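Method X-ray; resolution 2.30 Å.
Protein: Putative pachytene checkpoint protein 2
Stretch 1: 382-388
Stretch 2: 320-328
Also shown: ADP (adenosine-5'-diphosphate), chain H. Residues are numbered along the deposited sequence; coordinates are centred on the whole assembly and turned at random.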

# COMPACT_ATOMS: atom_id res chain seq x y z
N LEU B 382 -25.66 25.25 16.23
CA LEU B 382 -26.70 24.27 15.93
C LEU B 382 -26.99 24.13 14.44
O LEU B 382 -26.98 25.11 13.70
CB LEU B 382 -27.99 24.64 16.67
CG LEU B 382 -27.89 24.69 18.19
CD1 LEU B 382 -29.24 25.03 18.80
CD2 LEU B 382 -27.37 23.37 18.72
N SER B 383 -27.26 22.90 14.01
CA SER B 383 -27.59 22.63 12.62
C SER B 383 -29.08 22.80 12.38
O SER B 383 -29.85 22.99 13.32
CB SER B 383 -27.16 21.21 12.23
OG SER B 383 -27.93 20.24 12.92
N GLY B 384 -29.48 22.74 11.11
CA GLY B 384 -30.88 22.86 10.74
C GLY B 384 -31.72 21.77 11.36
O GLY B 384 -32.82 22.03 11.85
N ARG B 385 -31.21 20.55 11.34
CA ARG B 385 -31.91 19.42 11.95
C ARG B 385 -32.04 19.63 13.45
O ARG B 385 -33.09 19.39 14.03
CB ARG B 385 -31.20 18.10 11.66
CG ARG B 385 -31.95 16.87 12.14
CD ARG B 385 -31.19 15.59 11.84
NE ARG B 385 -32.01 14.40 12.07
CZ ARG B 385 -32.07 13.76 13.23
NH1 ARG B 385 -31.36 14.18 14.27
NH2 ARG B 385 -32.84 12.68 13.35
N ALA B 386 -30.96 20.10 14.08
CA ALA B 386 -30.93 20.33 15.52
C ALA B 386 -31.96 21.37 15.94
O ALA B 386 -32.56 21.26 17.01
CB ALA B 386 -29.53 20.76 15.96
N ILE B 387 -32.16 22.38 15.11
CA ILE B 387 -33.15 23.42 15.38
C ILE B 387 -34.56 22.84 15.32
O ILE B 387 -35.45 23.25 16.07
CB ILE B 387 -33.02 24.60 14.40
CG1 ILE B 387 -31.66 25.27 14.57
CG2 ILE B 387 -34.12 25.61 14.62
CD1 ILE B 387 -31.38 26.34 13.53
N SER B 388 -34.76 21.89 14.41
CA SER B 388 -36.03 21.19 14.30
C SER B 388 -36.28 20.30 15.52
O SER B 388 -37.42 20.01 15.86
CB SER B 388 -36.08 20.35 13.03
OG SER B 388 -36.02 21.18 11.88
PB ADP H . -29.32 16.00 5.18
O1B ADP H . -28.50 17.27 5.22
O2B ADP H . -29.79 15.63 3.79
O3B ADP H . -28.72 14.85 5.96
PA ADP H . -32.10 15.75 5.60
O1A ADP H . -32.53 16.31 4.27
O2A ADP H . -32.02 14.25 5.81
O3A ADP H . -30.67 16.39 5.98
O5' ADP H . -33.11 16.34 6.71
C5' ADP H . -32.65 17.09 7.83
C4' ADP H . -33.84 17.46 8.69
O4' ADP H . -33.59 18.70 9.35
C3' ADP H . -35.10 17.64 7.86
O3' ADP H . -36.02 16.59 8.12
C2' ADP H . -35.69 18.98 8.27
O2' ADP H . -36.85 18.76 9.08
C1' ADP H . -34.61 19.67 9.10
N9 ADP H . -34.01 20.76 8.29
C8 ADP H . -32.74 20.78 7.83
N7 ADP H . -32.49 21.90 7.12
C5 ADP H . -33.61 22.63 7.11
C6 ADP H . -34.03 23.93 6.53
N6 ADP H . -33.16 24.68 5.81
N1 ADP H . -35.30 24.33 6.74
C2 ADP H . -36.17 23.59 7.46
N3 ADP H . -35.86 22.40 8.01
C4 ADP H . -34.62 21.88 7.88
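Stretch 2, residues 320-328: GQPSDFARY

Stretch 2 approaches stretch 1 as an extended segment that turns into a helix, and the two run in broadly the same sense and draw apart, Gln321 lying nearest Ser383, Pro322 nearest Gly384 and Arg327 nearest Ile387, with CA–CA distances of 5.9, 6.4 and 7.7 Å. Gly320 is exposed and makes no contact. Gln321 is extended (phi/psi -63/144); its CB points sideways, but with chi1 and chi2 both m the side chain folds back until its OE1 lies 3.3 Å from Ser383 CA and 3.7 Å from Gly384 N, to which it is not hydrogen-bonded. Pro322 is also extended (-58/142), and its CA-to-CB bond points toward stretch 1. Its CD packs 3.9 Å from Gly384 N at the start of the helix, and its CG lies 4.2 Å from Ile387 CD1, an apolar contact. Ser323 takes the N-cap position, and the chain then becomes helical from Asp324 onward, with Arg327 N hydrogen-bonded to Ser323 O at 2.8 Å. Asp324, Phe325 and Ala326 do not touch stretch 1. One turn on from Ser323, Arg327 returns to the contact through its aliphatic portion, CG resting 3.7 Å from Ile387 CD1, while its NH2 forms a very short salt bridge to Asp324 OD1 (2.4 Å). The CA-to-CB bond of Tyr328 points away. No hydrogen bond crosses between the stretches, and 246 Å² is buried between them, both sides summed.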

# COMPACT_ATOMS: atom_id res chain seq x y z
N GLY B 320 -24.97 25.29 3.09
CA GLY B 320 -24.32 25.55 4.36
C GLY B 320 -25.27 25.50 5.53
O GLY B 320 -26.49 25.45 5.35
N GLN B 321 -24.72 25.51 6.74
CA GLN B 321 -25.54 25.61 7.95
C GLN B 321 -26.26 26.96 7.93
O GLN B 321 -25.70 27.95 7.47
CB GLN B 321 -24.68 25.46 9.21
CG GLN B 321 -23.96 24.12 9.34
CD GLN B 321 -24.87 22.99 9.81
OE1 GLN B 321 -26.09 23.08 9.74
NE2 GLN B 321 -24.26 21.90 10.28
N PRO B 322 -27.51 26.99 8.43
CA PRO B 322 -28.32 28.21 8.33
C PRO B 322 -27.66 29.41 9.00
O PRO B 322 -27.03 29.27 10.04
CB PRO B 322 -29.62 27.83 9.05
CG PRO B 322 -29.23 26.70 9.96
CD PRO B 322 -28.19 25.94 9.21
N SER B 323 -27.80 30.58 8.38
CA SER B 323 -27.27 31.82 8.95
C SER B 323 -28.17 32.34 10.07
O SER B 323 -29.18 31.72 10.39
CB SER B 323 -27.12 32.89 7.86
OG SER B 323 -28.35 33.09 7.18
N ASP B 324 -27.79 33.47 10.65
CA ASP B 324 -28.53 34.05 11.77
C ASP B 324 -29.98 34.38 11.40
O ASP B 324 -30.89 34.17 12.20
CB ASP B 324 -27.83 35.30 12.29
CG ASP B 324 -26.49 35.00 12.92
OD1 ASP B 324 -25.78 34.10 12.41
OD2 ASP B 324 -26.14 35.65 13.93
N PHE B 325 -30.18 34.89 10.19
CA PHE B 325 -31.52 35.20 9.70
C PHE B 325 -32.33 33.92 9.48
O PHE B 325 -33.52 33.88 9.78
CB PHE B 325 -31.45 36.00 8.40
CG PHE B 325 -32.76 36.08 7.67
CD1 PHE B 325 -33.69 37.06 7.98
CD2 PHE B 325 -33.07 35.18 6.66
CE1 PHE B 325 -34.89 37.13 7.31
CE2 PHE B 325 -34.27 35.24 5.99
CZ PHE B 325 -35.18 36.23 6.31
N ALA B 326 -31.67 32.90 8.95
CA ALA B 326 -32.34 31.63 8.67
C ALA B 326 -32.69 30.91 9.97
O ALA B 326 -33.76 30.30 10.08
CB ALA B 326 -31.47 30.75 7.80
N ARG B 327 -31.80 30.99 10.95
CA ARG B 327 -32.04 30.37 12.25
C ARG B 327 -33.30 30.94 12.90
O ARG B 327 -34.12 30.20 13.43
CB ARG B 327 -30.84 30.57 13.18
CG ARG B 327 -29.73 29.56 13.00
CD ARG B 327 -28.53 29.91 13.86
NE ARG B 327 -27.70 30.96 13.26
CZ ARG B 327 -26.50 30.74 12.72
NH1 ARG B 327 -25.99 29.52 12.72
NH2 ARG B 327 -25.82 31.75 12.19
N TYR B 328 -33.44 32.26 12.85
CA TYR B 328 -34.62 32.93 13.38
C TYR B 328 -35.88 32.41 12.70
O TYR B 328 -36.89 32.14 13.35
CB TYR B 328 -34.52 34.45 13.21
CG TYR B 328 -35.81 35.19 13.51
CD1 TYR B 328 -36.77 35.38 12.52
CD2 TYR B 328 -36.05 35.72 14.77
CE1 TYR B 328 -37.95 36.04 12.79
CE2 TYR B 328 -37.23 36.39 15.05
CZ TYR B 328 -38.17 36.55 14.06
OH TYR B 328 -39.34 37.22 14.33